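Local coordinates for protein HcgB (Methanococcus maripaludis, PDB 5D5P) that probably transfers a guanylyl group from a nucleotide to the pyridinol precursor during biosynthesis of the iron-guanylylpyridinol cofactor of [Fe]-hydrogenase, at residues A[21-24]-A[25-28]; A[44-47]-A[48-51]. One frame throughout, in Å; residues are numbered along the deposited sequence.

Contact 1 (A[21-24]-A[25-28]); sequences GDKI and EEID
Lys23 O receives two backbone N-H groups at the start of helix 24-35: Glu26 N at 3.1 Å and, more weakly, Ile27 N at 3.5 Å. The nearer bond spans three residues and is bent, with an N-H...O angle of 136° and its donor standing above the carbonyl plane. Lys23 is the N-cap, and the side chain of Glu26 folds back to supply one half of a capping box: Glu26 OE1 accepts from Lys23 N at 3.1 Å. The N-H meets the carboxylate from above, 65° out of its plane. Glu26 can make this return because its CG lies beside its own backbone N, opposite the carbonyl carbon, and the chain runs extended from there; OE1 then also comes within 3.5 Å of Asp22 CA. Sound i to i+4 bonding begins one residue on, where Asp28 N meets Ile24 O at 2.9 Å.

Two acidic groups come near each other here, Asp22 OD1 and Glu26 OE1 being 4.5 Å apart. Arg19 probably offsets their repulsion through a salt bridge to Glu26 OE2 and a long, weak ion pair with Asp22. In the second subunit, Ser130 hydrogen-bonds Asp22 OD2 and Pro107 packs on Glu26, placing this helix start in the dimer interface; within the chain, Glu26 rests on Thr6 and Ala10 of helix 3-15.

Glu25 turns back along the loop through a bend at chi2 (94°), which brings its OE1 to 3.4 Å from Lys23 CB and 3.5 Å from Ile24 CG2.

Contact 2 (A[44-47]-A[48-51]); sequences TSNE and KKFK
Asn46 OD1 accepts from Lys49 N, which makes Asn46, the residue just before helix 47-57, a side-chain N-cap of that helix. Followed outward, Asn46 CB lies alongside the aliphatic part of Lys49, 4.2 Å from its CG. The amide carbon comes next, set opposite the backbone N and beside the carbonyl carbon (chi1 -176°), which directs the amide to the helix start. At the tip, OD1 lies 2.8 Å from Lys49 N. The evidence for a sound bond is twofold: the N-H...O angle is 159°, and the donor lies in the amide plane with a C=O...N angle of 146°. Two carbons, Lys48 CB and Lys49 CG, also come to 3.3 Å of Asn46 OD1.

The main-chain bonds of the helix then begin. Asn46 O accepts from Phe50 N at 2.9 Å in the carbonyl plane, and Glu47 O from Lys51 N at 2.9 Å. Before the helix, Thr44 OG1 accepts from Asn46 N at 3.1 Å, forming an ST turn that helps to set the capping residue, while Thr44 CG2 touches Phe50 CB at 4.1 Å.

Beyond the cap, Phe50 packs on Ile65 and Met67 of strand 64-67, Lys49 on Ile138 and Val142 of helix 138-151, and Lys51 bridges to Asp55. Thr44, Asn46 and Lys49 fit the T-x-N-x-x-K pattern of the ITPase relatives of Maf proteins, consistent with a nucleotide-site loop. Chemically, one residue, Asn46, takes up the N-H groups of Lys49 and Phe50, the first with its side-chain oxygen and the second with its carbonyl.

Both contacts are helix starts and come in series along the chain: contact 1 opens helix 24-35, strand 39-43 follows, and contact 2 opens helix 47-57. Their centres are 32 Å apart, on opposite sides of the chain's centre, and their nearest atoms stay about 23 Å apart, so neither touches the other. Strand 39-43, helix 47-57 and the neighbouring parallel strand 64-67 make a beta-alpha-beta unit of the mixed sheet, and contact 2 lies where strand 39-43 passes into helix 47-57. Contact 1 instead meets the second subunit. The two ends of this short run thus serve different surfaces, one the dimer interface and the other a loop probably belonging to the nucleotide site.

Contact 1 (A[21-24]-A[25-28])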
loop_
_atom_site.group_PDB
_atom_site.type_symbol
_atom_site.label_atom_id
_atom_site.label_comp_id
_atom_site.label_asym_id
_atom_site.label_seq_id
_atom_site.Cartn_x
_atom_site.Cartn_y
_atom_site.Cartn_z
ATOM N N GLY A 21 1.223 12.791 15.503
ATOM C CA GLY A 21 2.352 12.665 14.608
ATOM C C GLY A 21 3.194 11.468 14.987
ATOM O O GLY A 21 3.055 10.916 16.082
ATOM N N ASP A 22 4.088 11.073 14.089
ATOM C CA ASP A 22 5.035 10.014 14.402
ATOM C C ASP A 22 6.170 10.495 15.292
ATOM O O ASP A 22 6.353 11.702 15.507
ATOM C CB ASP A 22 5.585 9.397 13.117
ATOM C CG ASP A 22 4.488 9.042 12.130
ATOM O OD1 ASP A 22 3.300 9.073 12.528
ATOM O OD2 ASP A 22 4.813 8.709 10.971
ATOM N N LYS A 23 6.929 9.535 15.804
ATOM C CA LYS A 23 8.025 9.829 16.700
ATOM C C LYS A 23 9.311 9.257 16.146
ATOM O O LYS A 23 9.288 8.267 15.415
ATOM C CB LYS A 23 7.761 9.287 18.105
ATOM C CG LYS A 23 6.509 9.825 18.751
ATOM C CD LYS A 23 6.675 9.817 20.259
ATOM C CE LYS A 23 5.706 8.872 20.917
ATOM N NZ LYS A 23 4.424 9.563 21.249
ATOM N N ILE A 24 10.431 9.895 16.470
ATOM C CA ILE A 24 11.701 9.394 15.981
ATOM C C ILE A 24 11.968 7.976 16.517
ATOM O O ILE A 24 12.557 7.156 15.820
ATOM C CB ILE A 24 12.865 10.359 16.341
ATOM C CG1 ILE A 24 14.163 9.895 15.675
ATOM C CG2 ILE A 24 13.006 10.519 17.844
ATOM C CD1 ILE A 24 15.194 10.980 15.575
ATOM N N GLU A 25 11.485 7.673 17.726
ATOM C CA GLU A 25 11.635 6.329 18.291
ATOM C C GLU A 25 11.016 5.241 17.413
ATOM O O GLU A 25 11.552 4.129 17.321
ATOM C CB GLU A 25 11.012 6.244 19.689
ATOM C CG GLU A 25 11.755 7.045 20.738
ATOM C CD GLU A 25 11.208 8.453 20.946
ATOM O OE1 GLU A 25 10.627 9.039 20.005
ATOM O OE2 GLU A 25 11.408 8.995 22.055
ATOM N N GLU A 26 9.901 5.564 16.762
ATOM C CA GLU A 26 9.198 4.581 15.949
ATOM C C GLU A 26 10.001 4.287 14.693
ATOM O O GLU A 26 10.130 3.138 14.270
ATOM C CB GLU A 26 7.782 5.080 15.613
ATOM C CG GLU A 26 6.880 5.148 16.855
ATOM C CD GLU A 26 5.674 6.076 16.702
ATOM O OE1 GLU A 26 5.561 6.767 15.670
ATOM O OE2 GLU A 26 4.847 6.143 17.645
ATOM N N ILE A 27 10.585 5.330 14.123
ATOM C CA ILE A 27 11.454 5.162 12.965
ATOM C C ILE A 27 12.718 4.373 13.333
ATOM O O ILE A 27 13.121 3.453 12.617
ATOM C CB ILE A 27 11.839 6.539 12.383
ATOM C CG1 ILE A 27 10.614 7.144 11.699
ATOM C CG2 ILE A 27 13.004 6.406 11.393
ATOM C CD1 ILE A 27 10.187 6.338 10.513
ATOM N N ASP A 28 13.319 4.737 14.458
ATOM C CA ASP A 28 14.508 4.060 14.943
ATOM C C ASP A 28 14.229 2.572 15.137
ATOM O O ASP A 28 15.055 1.734 14.807
ATOM C CB ASP A 28 15.000 4.695 16.254
ATOM C CG ASP A 28 15.764 6.008 16.027
ATOM O OD1 ASP A 28 16.140 6.297 14.864
ATOM O OD2 ASP A 28 16.019 6.735 17.023
#

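Contact 2 (A[44-47]-A[48-51])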
loop_
_atom_site.group_PDB
_atom_site.type_symbol
_atom_site.label_atom_id
_atom_site.label_comp_id
_atom_site.label_asym_id
_atom_site.label_seq_id
_atom_site.Cartn_x
_atom_site.Cartn_y
_atom_site.Cartn_z
ATOM N N THR A 44 9.385 -14.380 -3.649
ATOM C CA THR A 44 9.362 -14.467 -5.103
ATOM C C THR A 44 10.026 -15.743 -5.521
ATOM O O THR A 44 10.826 -16.293 -4.772
ATOM C CB THR A 44 10.110 -13.299 -5.752
ATOM O OG1 THR A 44 9.923 -13.360 -7.166
ATOM C CG2 THR A 44 11.609 -13.390 -5.443
ATOM N N SER A 45 9.715 -16.228 -6.720
ATOM C CA SER A 45 10.492 -17.319 -7.261
ATOM C C SER A 45 11.249 -16.911 -8.524
ATOM O O SER A 45 11.867 -17.748 -9.182
ATOM C CB SER A 45 9.571 -18.500 -7.533
ATOM O OG SER A 45 8.491 -18.073 -8.339
ATOM N N ASN A 46 11.203 -15.622 -8.843
ATOM C CA ASN A 46 11.941 -15.066 -9.971
ATOM C C ASN A 46 13.374 -14.701 -9.575
ATOM O O ASN A 46 13.568 -13.835 -8.710
ATOM C CB ASN A 46 11.215 -13.827 -10.526
ATOM C CG ASN A 46 11.883 -13.271 -11.751
ATOM O OD1 ASN A 46 12.714 -12.360 -11.686
ATOM N ND2 ASN A 46 11.562 -13.864 -12.898
ATOM N N GLU A 47 14.354 -15.349 -10.197
ATOM C CA GLU A 47 15.730 -15.228 -9.757
ATOM C C GLU A 47 16.236 -13.815 -10.039
ATOM O O GLU A 47 17.005 -13.261 -9.269
ATOM C CB GLU A 47 16.605 -16.277 -10.447
ATOM C CG GLU A 47 16.117 -17.700 -10.191
ATOM C CD GLU A 47 16.880 -18.414 -9.085
ATOM O OE1 GLU A 47 17.937 -17.888 -8.656
ATOM O OE2 GLU A 47 16.432 -19.512 -8.663
ATOM N N LYS A 48 15.755 -13.214 -11.117
ATOM C CA LYS A 48 16.174 -11.865 -11.477
ATOM C C LYS A 48 15.689 -10.828 -10.453
ATOM O O LYS A 48 16.473 -9.968 -10.032
ATOM C CB LYS A 48 15.687 -11.557 -12.891
ATOM C CG LYS A 48 16.001 -10.199 -13.385
ATOM C CD LYS A 48 15.519 -10.009 -14.836
ATOM C CE LYS A 48 14.020 -9.797 -14.925
ATOM N NZ LYS A 48 13.577 -9.547 -16.330
ATOM N N LYS A 49 14.421 -10.907 -10.032
ATOM C CA LYS A 49 13.928 -10.017 -8.972
ATOM C C LYS A 49 14.642 -10.314 -7.660
ATOM O O LYS A 49 14.996 -9.381 -6.915
ATOM C CB LYS A 49 12.416 -10.164 -8.783
ATOM C CG LYS A 49 11.631 -9.711 -10.021
ATOM C CD LYS A 49 10.117 -9.666 -9.769
ATOM C CE LYS A 49 9.381 -9.564 -11.105
ATOM N NZ LYS A 49 8.296 -10.569 -11.269
ATOM N N PHE A 50 14.857 -11.598 -7.360
ATOM C CA PHE A 50 15.553 -11.957 -6.121
ATOM C C PHE A 50 16.933 -11.318 -6.053
ATOM O O PHE A 50 17.351 -10.798 -5.006
ATOM C CB PHE A 50 15.701 -13.470 -5.984
ATOM C CG PHE A 50 16.481 -13.885 -4.776
ATOM C CD1 PHE A 50 15.979 -13.681 -3.503
ATOM C CD2 PHE A 50 17.735 -14.452 -4.911
ATOM C CE1 PHE A 50 16.695 -14.055 -2.396
ATOM C CE2 PHE A 50 18.459 -14.819 -3.793
ATOM C CZ PHE A 50 17.927 -14.619 -2.535
ATOM N N LYS A 51 17.646 -11.339 -7.168
ATOM C CA LYS A 51 18.977 -10.741 -7.175
ATOM C C LYS A 51 18.917 -9.235 -6.907
ATOM O O LYS A 51 19.740 -8.691 -6.148
ATOM C CB LYS A 51 19.687 -11.008 -8.493
ATOM C CG LYS A 51 21.084 -10.354 -8.558
ATOM C CD LYS A 51 21.801 -10.563 -9.884
ATOM C CE LYS A 51 23.134 -9.800 -9.907
ATOM N NZ LYS A 51 23.882 -9.901 -8.616
#